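Local atomic coordinates of GH59 galactosidase (Clostridium cellulolyticum, PDB entry 2V4V), a protein that binds xylose through its family 6 carbohydrate-binding module, the part described here, within a larger family 59 glycoside hydrolase that probably degrades plant cell-wall polysaccharides. Residues G52-V57 / L122-F127; C81-T86 / T93-T98; T39-V44 / V108-K113. All coordinates share one frame; numbering follows the deposited sequence.

Contact 1 (G52-V57 / L122-F127). With NA (sodium ion), chain C.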
ATOM      1  N   GLY A  52     -12.834   3.967  -0.436  1.00 10.87           N
ATOM      2  CA  GLY A  52     -12.035   3.048  -1.241  1.00 10.58           C
ATOM      3  C   GLY A  52     -10.548   3.329  -1.211  1.00 10.77           C
ATOM      4  O   GLY A  52     -10.111   4.348  -0.706  1.00 10.53           O
ATOM      5  N   PHE A  53      -9.793   2.418  -1.825  1.00 10.13           N
ATOM      6  CA  PHE A  53      -8.303   2.494  -1.855  1.00  9.27           C
ATOM      7  C   PHE A  53      -7.850   1.939  -3.205  1.00  9.74           C
ATOM      8  O   PHE A  53      -8.403   0.947  -3.693  1.00  9.47           O
ATOM      9  CB  PHE A  53      -7.775   1.627  -0.725  1.00  9.27           C
ATOM     10  CG  PHE A  53      -6.263   1.397  -0.714  1.00  7.72           C
ATOM     11  CD1 PHE A  53      -5.409   2.238   0.015  1.00  7.78           C
ATOM     12  CD2 PHE A  53      -5.720   0.273  -1.341  1.00  8.87           C
ATOM     13  CE1 PHE A  53      -4.059   1.954   0.102  1.00  7.98           C
ATOM     14  CE2 PHE A  53      -4.359  -0.005  -1.265  1.00 10.78           C
ATOM     15  CZ  PHE A  53      -3.530   0.847  -0.539  1.00  9.42           C
ATOM     16  N   GLN A  54      -6.852   2.607  -3.787  1.00  8.50           N
ATOM     17  CA  GLN A  54      -6.299   2.240  -5.083  1.00  9.08           C
ATOM     18  C   GLN A  54      -4.796   2.214  -4.935  1.00  9.65           C
ATOM     19  O   GLN A  54      -4.196   3.189  -4.450  1.00  8.70           O
ATOM     20  CB  GLN A  54      -6.748   3.274  -6.128  1.00  9.80           C
ATOM     21  CG  GLN A  54      -6.230   3.075  -7.551  1.00 12.23           C
ATOM     22  CD  GLN A  54      -6.488   4.302  -8.431  1.00 17.82           C
ATOM     23  OE1 GLN A  54      -6.793   5.401  -7.931  1.00 20.05           O
ATOM     24  NE2 GLN A  54      -6.319   4.133  -9.742  1.00 15.30           N
ATOM     25  N   ALA A  55      -4.190   1.097  -5.340  1.00  8.84           N
ATOM     26  CA  ALA A  55      -2.726   0.985  -5.284  1.00  9.02           C
ATOM     27  C   ALA A  55      -2.159   0.611  -6.652  1.00  9.09           C
ATOM     28  O   ALA A  55      -2.726  -0.235  -7.360  1.00  9.37           O
ATOM     29  CB  ALA A  55      -2.330  -0.078  -4.273  1.00  9.91           C
ATOM     30  N   ARG A  56      -1.038   1.265  -7.002  1.00  8.44           N
ATOM     31  CA  ARG A  56      -0.372   0.990  -8.287  1.00  7.63           C
ATOM     32  C   ARG A  56       0.732  -0.047  -8.043  1.00  8.01           C
ATOM     33  O   ARG A  56       1.699   0.260  -7.368  1.00  8.54           O
ATOM     34  CB  ARG A  56       0.211   2.302  -8.837  1.00  7.52           C
ATOM     35  CG  ARG A  56       0.770   2.211 -10.224  1.00  9.97           C
ATOM     36  CD  ARG A  56      -0.377   2.020 -11.235  1.00  9.05           C
ATOM     37  NE  ARG A  56       0.195   1.894 -12.574  1.00 10.11           N
ATOM     38  CZ  ARG A  56      -0.504   1.570 -13.665  1.00 11.71           C
ATOM     39  NH1 ARG A  56      -1.829   1.363 -13.581  1.00 13.13           N
ATOM     40  NH2 ARG A  56       0.134   1.447 -14.831  1.00 14.39           N
ATOM     41  N   VAL A  57       0.512  -1.268  -8.517  1.00  7.90           N
ATOM     42  CA  VAL A  57       1.312  -2.421  -8.086  1.00  8.33           C
ATOM     43  C   VAL A  57       1.777  -3.297  -9.241  1.00  7.83           C
ATOM     44  O   VAL A  57       1.133  -3.338 -10.304  1.00  7.95           O
ATOM     45  CB  VAL A  57       0.507  -3.335  -7.156  1.00  8.52           C
ATOM     46  CG1 VAL A  57       0.387  -2.713  -5.739  1.00  9.08           C
ATOM     47  CG2 VAL A  57      -0.872  -3.613  -7.767  1.00  9.49           C
ATOM     48  N   LEU A 122       5.184  -1.702  -4.982  1.00  6.78           N
ATOM     49  CA  LEU A 122       4.134  -0.673  -4.812  1.00  7.24           C
ATOM     50  C   LEU A 122       4.722   0.646  -5.264  1.00  7.48           C
ATOM     51  O   LEU A 122       5.729   1.074  -4.721  1.00  8.36           O
ATOM     52  CB  LEU A 122       3.683  -0.593  -3.330  1.00  7.49           C
ATOM     53  CG  LEU A 122       2.706   0.509  -2.935  1.00  9.25           C
ATOM     54  CD1 LEU A 122       1.306   0.277  -3.593  1.00  8.09           C
ATOM     55  CD2 LEU A 122       2.569   0.450  -1.411  1.00  8.27           C
ATOM     56  N   ASN A 123       4.087   1.268  -6.262  1.00  7.04           N
ATOM     57  CA  ASN A 123       4.560   2.530  -6.791  1.00  7.90           C
ATOM     58  C   ASN A 123       3.967   3.720  -6.010  1.00  7.78           C
ATOM     59  O   ASN A 123       4.680   4.552  -5.439  1.00  8.77           O
ATOM     60  CB  ASN A 123       4.205   2.584  -8.290  1.00  7.70           C
ATOM     61  CG  ASN A 123       4.647   3.869  -8.969  1.00 10.64           C
ATOM     62  OD1 ASN A 123       5.237   4.776  -8.344  1.00  7.44           O
ATOM     63  ND2 ASN A 123       4.356   3.968 -10.274  1.00  7.57           N
ATOM     64  N   TRP A 124       2.640   3.754  -5.910  1.00  7.67           N
ATOM     65  CA  TRP A 124       1.928   4.815  -5.190  1.00  8.12           C
ATOM     66  C   TRP A 124       0.544   4.277  -4.805  1.00  8.25           C
ATOM     67  O   TRP A 124       0.159   3.211  -5.247  1.00  8.16           O
ATOM     68  CB  TRP A 124       1.832   6.114  -6.028  1.00  8.78           C
ATOM     69  CG  TRP A 124       1.178   5.976  -7.363  1.00  8.36           C
ATOM     70  CD1 TRP A 124       1.811   5.798  -8.564  1.00  9.85           C
ATOM     71  CD2 TRP A 124      -0.226   5.981  -7.656  1.00  8.68           C
ATOM     72  NE1 TRP A 124       0.911   5.704  -9.584  1.00  8.91           N
ATOM     73  CE2 TRP A 124      -0.354   5.832  -9.056  1.00  8.35           C
ATOM     74  CE3 TRP A 124      -1.385   6.171  -6.878  1.00 12.35           C
ATOM     75  CZ2 TRP A 124      -1.601   5.796  -9.696  1.00 12.68           C
ATOM     76  CZ3 TRP A 124      -2.629   6.113  -7.510  1.00 11.99           C
ATOM     77  CH2 TRP A 124      -2.715   5.953  -8.911  1.00 13.50           C
ATOM     78  N   PHE A 125      -0.165   4.997  -3.932  1.00  7.59           N
ATOM     79  CA  PHE A 125      -1.532   4.591  -3.648  1.00  8.13           C
ATOM     80  C   PHE A 125      -2.318   5.854  -3.330  1.00  9.27           C
ATOM     81  O   PHE A 125      -1.759   6.951  -3.132  1.00  8.79           O
ATOM     82  CB  PHE A 125      -1.570   3.637  -2.448  1.00  9.22           C
ATOM     83  CG  PHE A 125      -0.963   4.230  -1.203  1.00  9.77           C
ATOM     84  CD1 PHE A 125      -1.803   4.769  -0.242  1.00 12.45           C
ATOM     85  CD2 PHE A 125       0.414   4.231  -0.983  1.00 12.91           C
ATOM     86  CE1 PHE A 125      -1.300   5.322   0.916  1.00 13.78           C
ATOM     87  CE2 PHE A 125       0.925   4.798   0.170  1.00 13.88           C
ATOM     88  CZ  PHE A 125       0.082   5.317   1.112  1.00 12.58           C
ATOM     89  N   THR A 126      -3.627   5.669  -3.244  1.00  8.68           N
ATOM     90  CA  THR A 126      -4.491   6.792  -2.819  1.00  8.94           C
ATOM     91  C   THR A 126      -5.797   6.246  -2.256  1.00  8.77           C
ATOM     92  O   THR A 126      -6.140   5.062  -2.499  1.00  9.45           O
ATOM     93  CB  THR A 126      -4.831   7.748  -4.020  1.00  9.49           C
ATOM     94  OG1 THR A 126      -5.460   8.960  -3.549  1.00 10.54           O
ATOM     95  CG2 THR A 126      -5.708   7.020  -5.067  1.00  9.86           C
ATOM     96  N   PHE A 127      -6.524   7.070  -1.491  1.00  7.71           N
ATOM     97  CA  PHE A 127      -7.880   6.684  -1.098  1.00  8.73           C
ATOM     98  C   PHE A 127      -8.920   7.465  -1.923  1.00  9.86           C
ATOM     99  O   PHE A 127      -8.631   8.544  -2.450  1.00  9.03           O
ATOM    100  CB  PHE A 127      -8.135   6.968   0.371  1.00  8.87           C
ATOM    101  CG  PHE A 127      -7.331   6.104   1.286  1.00  8.17           C
ATOM    102  CD1 PHE A 127      -7.894   4.938   1.820  1.00  7.66           C
ATOM    103  CD2 PHE A 127      -6.010   6.438   1.629  1.00  9.65           C
ATOM    104  CE1 PHE A 127      -7.157   4.127   2.699  1.00  8.24           C
ATOM    105  CE2 PHE A 127      -5.264   5.652   2.528  1.00  8.86           C
ATOM    106  CZ  PHE A 127      -5.820   4.475   3.034  1.00  8.98           C
TER
HETATM  107 NA    NA C3052       6.474   5.745  -6.482  1.00  8.04          NA
HETATM  108  O   HOH W   1       7.801   7.654  -7.333  1.00 11.79           O
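Residues Gly52-Val57 and Leu122-Phe127 run antiparallel, 169° between their directions, as central neighbours in one sheet of the beta-sandwich of this family 6 carbohydrate-binding module. Gln54 and Thr126 form a hydrogen-bonded pair, Gln54 N to Thr126 O being 2.9 Å. At Arg56 the register slips: its O accepts Asn123 N while its N donates to Trp124 O, so that two residues stand opposite one in a beta bulge. Phe53, Phe125 and Phe127 make an aromatic cluster on the buried face. Phe53 meets Phe127 edge-to-face, with CD1 of Phe53 3.7 Å from CE1 of Phe127; the Phe53 and Phe125 rings are nearly parallel but slid apart. Further along, Leu122 CD1 touches both Ala55 CB and Val57 CG1. On the other face, CB of Arg56 lies over the five-membered ring of Trp124, 3.6 Å from its centroid, in a CH-pi contact. The Arg56 guanidinium continues beyond it to salt bridges with Glu25 and Asp94. Asn123, whose chi2 near 0° places OD1, chelates the sodium ion together with Glu8, Glu10 and Glu28: Asn123 O and Asn123 OD1 each bind it at 2.4 Å.

Contact 2 (C81-T86 / T93-T98)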
ATOM      1  N   CYS A  81      -6.507  -4.984   0.515  1.00  8.36           N
ATOM      2  CA  CYS A  81      -6.494  -4.777  -0.944  1.00  9.35           C
ATOM      3  C   CYS A  81      -5.847  -6.003  -1.587  1.00  8.84           C
ATOM      4  O   CYS A  81      -4.650  -6.260  -1.365  1.00  8.98           O
ATOM      5  CB  CYS A  81      -5.620  -3.588  -1.265  1.00  9.21           C
ATOM      6  SG  CYS A  81      -5.833  -3.091  -3.011  1.00 10.52           S
ATOM      7  N   PRO A  82      -6.615  -6.759  -2.391  1.00  7.83           N
ATOM      8  CA  PRO A  82      -5.991  -7.922  -3.009  1.00  7.58           C
ATOM      9  C   PRO A  82      -5.129  -7.480  -4.163  1.00  7.23           C
ATOM     10  O   PRO A  82      -5.510  -6.619  -4.968  1.00  7.89           O
ATOM     11  CB  PRO A  82      -7.185  -8.748  -3.536  1.00  6.93           C
ATOM     12  CG  PRO A  82      -8.232  -7.712  -3.862  1.00  9.03           C
ATOM     13  CD  PRO A  82      -8.027  -6.587  -2.804  1.00  8.36           C
ATOM     14  N   VAL A  83      -3.949  -8.109  -4.276  1.00  7.40           N
ATOM     15  CA  VAL A  83      -3.020  -7.819  -5.383  1.00  7.57           C
ATOM     16  C   VAL A  83      -2.708  -9.101  -6.161  1.00  7.91           C
ATOM     17  O   VAL A  83      -2.409 -10.111  -5.535  1.00  7.30           O
ATOM     18  CB  VAL A  83      -1.663  -7.275  -4.838  1.00  7.13           C
ATOM     19  CG1 VAL A  83      -0.662  -7.158  -5.968  1.00  8.87           C
ATOM     20  CG2 VAL A  83      -1.866  -5.924  -4.079  1.00 10.18           C
ATOM     21  N   ALA A  84      -2.783  -9.037  -7.486  1.00  8.38           N
ATOM     22  CA  ALA A  84      -2.581 -10.206  -8.328  1.00  8.77           C
ATOM     23  C   ALA A  84      -1.377 -10.023  -9.242  1.00  9.32           C
ATOM     24  O   ALA A  84      -1.017  -8.900  -9.600  1.00  9.55           O
ATOM     25  CB  ALA A  84      -3.832 -10.492  -9.145  1.00 10.18           C
ATOM     26  N   GLY A  85      -0.760 -11.137  -9.615  1.00  7.41           N
ATOM     27  CA  GLY A  85       0.436 -11.131 -10.465  1.00  8.16           C
ATOM     28  C   GLY A  85       0.190 -10.261 -11.697  1.00  9.17           C
ATOM     29  O   GLY A  85      -0.952 -10.129 -12.196  1.00  8.98           O
ATOM     30  N   THR A  86       1.258  -9.662 -12.227  1.00  7.46           N
ATOM     31  CA  THR A  86       1.160  -8.894 -13.481  1.00  7.61           C
ATOM     32  C   THR A  86       2.148  -9.423 -14.530  1.00  8.97           C
ATOM     33  O   THR A  86       2.271  -8.862 -15.643  1.00 10.02           O
ATOM     34  CB  THR A  86       1.495  -7.409 -13.266  1.00  7.79           C
ATOM     35  OG1 THR A  86       2.841  -7.308 -12.755  1.00  8.58           O
ATOM     36  CG2 THR A  86       0.514  -6.780 -12.300  1.00 10.10           C
ATOM     37  N   THR A  93      -0.267  -2.353 -12.537  1.00  7.52           N
ATOM     38  CA  THR A  93      -1.709  -2.272 -12.715  1.00  8.43           C
ATOM     39  C   THR A  93      -2.330  -1.638 -11.459  1.00  8.95           C
ATOM     40  O   THR A  93      -1.592  -1.269 -10.538  1.00  9.25           O
ATOM     41  CB  THR A  93      -2.289  -3.646 -12.975  1.00  9.75           C
ATOM     42  OG1 THR A  93      -3.620  -3.514 -13.516  1.00 10.45           O
ATOM     43  CG2 THR A  93      -2.248  -4.514 -11.713  1.00  8.57           C
ATOM     44  N   ASP A  94      -3.653  -1.446 -11.461  1.00  8.31           N
ATOM     45  CA  ASP A  94      -4.350  -0.870 -10.313  1.00  9.86           C
ATOM     46  C   ASP A  94      -5.026  -1.981  -9.507  1.00 10.20           C
ATOM     47  O   ASP A  94      -5.866  -2.747 -10.017  1.00 11.44           O
ATOM     48  CB  ASP A  94      -5.427   0.116 -10.765  1.00  9.22           C
ATOM     49  CG  ASP A  94      -4.875   1.387 -11.425  1.00 14.01           C
ATOM     50  OD1 ASP A  94      -3.672   1.727 -11.328  1.00 10.06           O
ATOM     51  OD2 ASP A  94      -5.716   2.110 -12.011  1.00 20.74           O
ATOM     52  N   ALA A  95      -4.668  -2.061  -8.233  1.00  8.27           N
ATOM     53  CA  ALA A  95      -5.358  -2.966  -7.305  1.00  9.01           C
ATOM     54  C   ALA A  95      -6.296  -2.082  -6.507  1.00  9.05           C
ATOM     55  O   ALA A  95      -5.943  -0.913  -6.184  1.00  9.09           O
ATOM     56  CB  ALA A  95      -4.342  -3.689  -6.397  1.00  9.17           C
ATOM     57  N   LYS A  96      -7.489  -2.580  -6.172  1.00  7.98           N
ATOM     58  CA  LYS A  96      -8.478  -1.690  -5.561  1.00  7.46           C
ATOM     59  C   LYS A  96      -9.299  -2.475  -4.523  1.00  7.37           C
ATOM     60  O   LYS A  96      -9.553  -3.671  -4.707  1.00  7.12           O
ATOM     61  CB  LYS A  96      -9.431  -1.177  -6.661  1.00  9.24           C
ATOM     62  CG  LYS A  96      -8.680  -0.225  -7.632  1.00 10.67           C
ATOM     63  CD  LYS A  96      -9.470   0.118  -8.884  1.00 15.67           C
ATOM     64  CE  LYS A  96      -9.362  -0.991  -9.945  1.00 16.28           C
ATOM     65  NZ  LYS A  96      -9.946  -0.487 -11.242  1.00 16.56           N
ATOM     66  N   CYS A  97      -9.760  -1.757  -3.498  1.00  7.37           N
ATOM     67  CA  CYS A  97     -10.655  -2.357  -2.512  1.00  8.56           C
ATOM     68  C   CYS A  97     -11.524  -1.289  -1.842  1.00  8.91           C
ATOM     69  O   CYS A  97     -11.257  -0.058  -1.947  1.00  9.92           O
ATOM     70  CB  CYS A  97      -9.906  -3.154  -1.444  1.00  8.72           C
ATOM     71  SG  CYS A  97      -8.833  -2.080  -0.403  1.00  9.63           S
ATOM     72  N   THR A  98     -12.580  -1.762  -1.186  1.00  8.33           N
ATOM     73  CA  THR A  98     -13.346  -0.856  -0.367  1.00 10.02           C
ATOM     74  C   THR A  98     -12.669  -0.644   0.985  1.00  9.52           C
ATOM     75  O   THR A  98     -11.844  -1.451   1.445  1.00  9.56           O
ATOM     76  CB  THR A  98     -14.768  -1.397  -0.135  1.00 11.46           C
ATOM     77  OG1 THR A  98     -14.699  -2.689   0.468  1.00 13.67           O
ATOM     78  CG2 THR A  98     -15.540  -1.463  -1.459  1.00 11.43           C
TER
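Cys81 and Cys97 meet by their side chains without joining: Cys81 SG and Cys97 SG lie 4.1 Å apart, too far for a disulphide. Each sulphur instead packs against the other segment. The thiol of Cys81 stands anti to its backbone N (chi1 -169°), which brings SG against the backbone at Ala95 and Lys96, where SG is 3.6 Å from Lys96 N and 3.7 Å from Ala95 CB. Cys97 answers from the opposite strand with its own sulphur, which rests 3.6 Å from Cys81 CA and touches Cys81 CB as well.

Ala95 is the third main participant. Its methyl group points at the 81-86 segment and touches three groups: the sulphur of Cys81, the carbonyl of Pro82, with Pro82 O 3.5 Å from Ala95 CB, and the CG2 branch of Val83. No hydrogen bond spans the two segments. They belong to edge strands of the two different sheets of the beta-sandwich, 77-83 and 91-98, and the contact closes this flank of the sandwich by van der Waals packing alone. Phe53 and Val57 of strand 52-59 and Ile66 of strand 64-70 continue the apolar layer inward. Nearer the solvent, the Pro82 ring lays CD 4.1 Å from Cys97 CB.

At the far end the 81-86 segment has left its strand, and Thr86 and Thr93 slide past each other in opposite directions, Thr86 CG2 3.6 Å from Thr93 CG2. The Thr86 hydroxyl, OG1, is held instead by Thr91 O and Ser59 N.

Contact 3 (T39-V44 / V108-K113)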
ATOM      1  N   THR A  39       4.960  -0.583   5.368  1.00  7.69           N
ATOM      2  CA  THR A  39       5.396   0.798   5.327  1.00  8.04           C
ATOM      3  C   THR A  39       4.370   1.609   6.107  1.00  7.76           C
ATOM      4  O   THR A  39       3.206   1.186   6.248  1.00  9.01           O
ATOM      5  CB  THR A  39       5.519   1.374   3.867  1.00  7.69           C
ATOM      6  OG1 THR A  39       4.321   1.112   3.132  1.00  7.72           O
ATOM      7  CG2 THR A  39       6.714   0.773   3.131  1.00  8.64           C
ATOM      8  N   VAL A  40       4.797   2.793   6.545  1.00  8.55           N
ATOM      9  CA  VAL A  40       3.956   3.655   7.400  1.00  9.27           C
ATOM     10  C   VAL A  40       3.938   5.087   6.822  1.00  9.40           C
ATOM     11  O   VAL A  40       4.998   5.598   6.441  1.00  9.61           O
ATOM     12  CB  VAL A  40       4.536   3.777   8.830  1.00 11.15           C
ATOM     13  CG1 VAL A  40       3.473   4.489   9.745  1.00 10.94           C
ATOM     14  CG2 VAL A  40       5.039   2.440   9.384  1.00 12.91           C
ATOM     15  N   TYR A  41       2.761   5.713   6.778  1.00  6.87           N
ATOM     16  CA  TYR A  41       2.603   7.063   6.301  1.00  8.75           C
ATOM     17  C   TYR A  41       1.915   7.894   7.413  1.00  9.65           C
ATOM     18  O   TYR A  41       0.814   7.660   7.695  1.00  9.45           O
ATOM     19  CB  TYR A  41       1.788   7.047   4.964  1.00  8.47           C
ATOM     20  CG  TYR A  41       2.419   6.082   3.987  1.00  7.32           C
ATOM     21  CD1 TYR A  41       2.161   4.736   4.046  1.00  5.96           C
ATOM     22  CD2 TYR A  41       3.350   6.513   3.091  1.00  7.13           C
ATOM     23  CE1 TYR A  41       2.800   3.865   3.230  1.00  8.39           C
ATOM     24  CE2 TYR A  41       3.961   5.663   2.245  1.00  7.77           C
ATOM     25  CZ  TYR A  41       3.736   4.326   2.331  1.00  8.55           C
ATOM     26  OH  TYR A  41       4.395   3.461   1.499  1.00  8.02           O
ATOM     27  N   ASN A  42       2.671   8.809   8.039  1.00  9.44           N
ATOM     28  CA  ASN A  42       2.149   9.491   9.210  1.00 10.55           C
ATOM     29  C   ASN A  42       1.147  10.580   8.859  1.00 11.33           C
ATOM     30  O   ASN A  42       1.246  11.250   7.818  1.00 11.04           O
ATOM     31  CB  ASN A  42       3.274  10.136  10.026  1.00 10.57           C
ATOM     32  CG  ASN A  42       4.170   9.112  10.716  1.00 11.67           C
ATOM     33  OD1 ASN A  42       3.940   7.912  10.657  1.00 13.55           O
ATOM     34  ND2 ASN A  42       5.225   9.605  11.369  1.00 14.86           N
ATOM     35  N   ASN A  43       0.234  10.809   9.803  1.00 11.86           N
ATOM     36  CA  ASN A  43      -0.620  11.996   9.759  1.00 12.98           C
ATOM     37  C   ASN A  43      -1.396  12.116   8.462  1.00 11.69           C
ATOM     38  O   ASN A  43      -1.382  13.178   7.793  1.00 12.53           O
ATOM     39  CB  ASN A  43       0.226  13.253   9.935  1.00 13.79           C
ATOM     40  CG  ASN A  43       1.004  13.247  11.223  1.00 17.77           C
ATOM     41  OD1 ASN A  43       0.559  12.658  12.214  1.00 21.41           O
ATOM     42  ND2 ASN A  43       2.196  13.882  11.217  1.00 22.53           N
ATOM     43  N   VAL A  44      -2.042  11.027   8.084  1.00 10.07           N
ATOM     44  CA  VAL A  44      -2.920  11.052   6.924  1.00  9.44           C
ATOM     45  C   VAL A  44      -4.323  11.504   7.379  1.00  9.48           C
ATOM     46  O   VAL A  44      -4.879  10.962   8.342  1.00  9.60           O
ATOM     47  CB  VAL A  44      -3.022   9.670   6.265  1.00 10.21           C
ATOM     48  CG1 VAL A  44      -3.995   9.706   5.126  1.00 10.37           C
ATOM     49  CG2 VAL A  44      -1.634   9.177   5.757  1.00  9.43           C
ATOM     50  N   VAL A 108      -0.996   5.690   8.676  1.00  8.54           N
ATOM     51  CA  VAL A 108      -1.512   4.587   7.899  1.00  8.45           C
ATOM     52  C   VAL A 108      -0.391   3.552   7.739  1.00  8.48           C
ATOM     53  O   VAL A 108       0.673   3.893   7.194  1.00  8.17           O
ATOM     54  CB  VAL A 108      -2.019   5.052   6.515  1.00  8.50           C
ATOM     55  CG1 VAL A 108      -2.246   3.870   5.616  1.00  8.77           C
ATOM     56  CG2 VAL A 108      -3.333   5.840   6.656  1.00  7.91           C
ATOM     57  N   TYR A 109      -0.668   2.306   8.173  1.00  7.86           N
ATOM     58  CA  TYR A 109       0.269   1.191   7.970  1.00  8.67           C
ATOM     59  C   TYR A 109      -0.244   0.349   6.848  1.00  8.73           C
ATOM     60  O   TYR A 109      -1.366  -0.166   6.934  1.00  9.99           O
ATOM     61  CB  TYR A 109       0.360   0.316   9.232  1.00  9.00           C
ATOM     62  CG  TYR A 109       1.115   1.012  10.337  1.00  6.71           C
ATOM     63  CD1 TYR A 109       2.382   0.560  10.754  1.00 12.07           C
ATOM     64  CD2 TYR A 109       0.563   2.139  10.989  1.00  7.31           C
ATOM     65  CE1 TYR A 109       3.084   1.204  11.791  1.00 11.71           C
ATOM     66  CE2 TYR A 109       1.253   2.787  12.006  1.00 10.77           C
ATOM     67  CZ  TYR A 109       2.514   2.324  12.402  1.00 11.48           C
ATOM     68  OH  TYR A 109       3.168   2.993  13.431  1.00 11.98           O
ATOM     69  N   LEU A 110       0.582   0.199   5.799  1.00  7.95           N
ATOM     70  CA  LEU A 110       0.287  -0.770   4.757  1.00  8.23           C
ATOM     71  C   LEU A 110       1.115  -2.025   5.069  1.00  7.88           C
ATOM     72  O   LEU A 110       2.338  -2.001   4.997  1.00  7.67           O
ATOM     73  CB  LEU A 110       0.600  -0.207   3.375  1.00  7.39           C
ATOM     74  CG  LEU A 110      -0.084   1.122   3.012  1.00  8.70           C
ATOM     75  CD1 LEU A 110       0.291   1.446   1.586  1.00  8.55           C
ATOM     76  CD2 LEU A 110      -1.629   0.994   3.172  1.00  7.53           C
ATOM     77  N   VAL A 111       0.421  -3.098   5.472  1.00  8.82           N
ATOM     78  CA  VAL A 111       1.041  -4.304   5.990  1.00  9.12           C
ATOM     79  C   VAL A 111       0.864  -5.394   4.938  1.00  8.74           C
ATOM     80  O   VAL A 111      -0.247  -5.669   4.476  1.00  8.01           O
ATOM     81  CB  VAL A 111       0.439  -4.746   7.344  1.00  9.33           C
ATOM     82  CG1 VAL A 111       1.175  -5.994   7.869  1.00  9.63           C
ATOM     83  CG2 VAL A 111       0.533  -3.591   8.372  1.00  9.30           C
ATOM     84  N   PHE A 112       1.982  -5.957   4.476  1.00  8.36           N
ATOM     85  CA  PHE A 112       1.943  -6.789   3.275  1.00  8.69           C
ATOM     86  C   PHE A 112       1.884  -8.242   3.685  1.00  9.55           C
ATOM     87  O   PHE A 112       2.752  -8.724   4.416  1.00 10.58           O
ATOM     88  CB  PHE A 112       3.195  -6.499   2.425  1.00  9.00           C
ATOM     89  CG  PHE A 112       3.405  -5.010   2.177  1.00  7.46           C
ATOM     90  CD1 PHE A 112       2.344  -4.241   1.649  1.00  6.95           C
ATOM     91  CD2 PHE A 112       4.602  -4.395   2.484  1.00  8.49           C
ATOM     92  CE1 PHE A 112       2.505  -2.851   1.435  1.00  8.46           C
ATOM     93  CE2 PHE A 112       4.809  -3.026   2.257  1.00  8.13           C
ATOM     94  CZ  PHE A 112       3.752  -2.244   1.726  1.00  8.34           C
ATOM     95  N   LYS A 113       0.856  -8.944   3.206  1.00  9.20           N
ATOM     96  CA  LYS A 113       0.662 -10.321   3.646  1.00 10.20           C
ATOM     97  C   LYS A 113       0.472 -11.255   2.455  1.00 10.18           C
ATOM     98  O   LYS A 113      -0.125 -10.873   1.444  1.00  9.98           O
ATOM     99  CB  LYS A 113      -0.573 -10.411   4.559  1.00 11.24           C
ATOM    100  CG  LYS A 113      -0.462  -9.572   5.828  1.00 13.65           C
ATOM    101  CD  LYS A 113       0.468 -10.191   6.858  1.00 19.27           C
ATOM    102  CE  LYS A 113       0.317  -9.553   8.265  1.00 26.05           C
ATOM    103  NZ  LYS A 113      -1.081  -9.480   8.873  1.00 28.24           N
TER
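Val108 O takes a 2.8 Å hydrogen bond from Tyr41 N of the facing strand and is approached by two C-H groups: Val40 CA in a CA-H...O contact, and Tyr41 CD1 with the edge of its ring. The two segments lie on strands 38-48 and 105-113, antiparallel neighbours in the second sheet of the beta-sandwich. Their pairing is completed by Val108 N to Tyr41 O and by a reciprocal pair of bonds between Thr39 and Leu110.

On the face turned into the sandwich, Tyr41 and Leu110 cross at about a right angle, with Tyr41 CE1 3.9 Å from Leu110 CD1. The phenol of Tyr41 is anchored at its far end: Thr39 OG1 donates to Tyr41 OH across 2.9 Å, and that hydroxyl is also hydrogen-bonded to Ala9 O, which gives the buried oxygens of both residues a partner and should restrain the ring. A torsion of 50° sets Thr39 OG1 between the backbone N and carbonyl carbon, where it also comes 3.7 Å from Phe112 CZ. The ring of Phe125, from the facing sheet, meets Tyr41 edge-to-face. Past the corner at Asn43, Val44 turns back to touch Val108, CG2 to CG2.

On the reverse face Val40 and Tyr109 lie side by side, pointing the same way. Val40 CG1 sits over the Tyr109 ring, offset toward its rim, in a CH-pi contact 3.6 Å from the centroid. The other branch of the same valine also reaches this ring, Val40 CG2 coming 3.3 Å from Tyr109 CE1.

Overall arrangement
Contacts 1 and 3 pair strands within the two facing sheets of the beta-sandwich, and contact 2 joins the edge strands 77-83 and 91-98 of those sheets. Centres of contacts 1 and 2 are about 8 Å apart; strands 52-59 and 91-98 are neighbours, with Ala55 N 2.8 Å from Ala95 O. Contacts 1 and 3, with centres about 12 Å apart, meet through the core, where Phe125 packs on Tyr41 and Leu110. Contacts 2 and 3 lie about 16 Å apart between centres and do not touch. Along the chain, contact 2 nests within the loops closed by the other two, whose segments alternate, so the chain crosses repeatedly between the two sheets. Contact 1 also ties this framework to the sodium site.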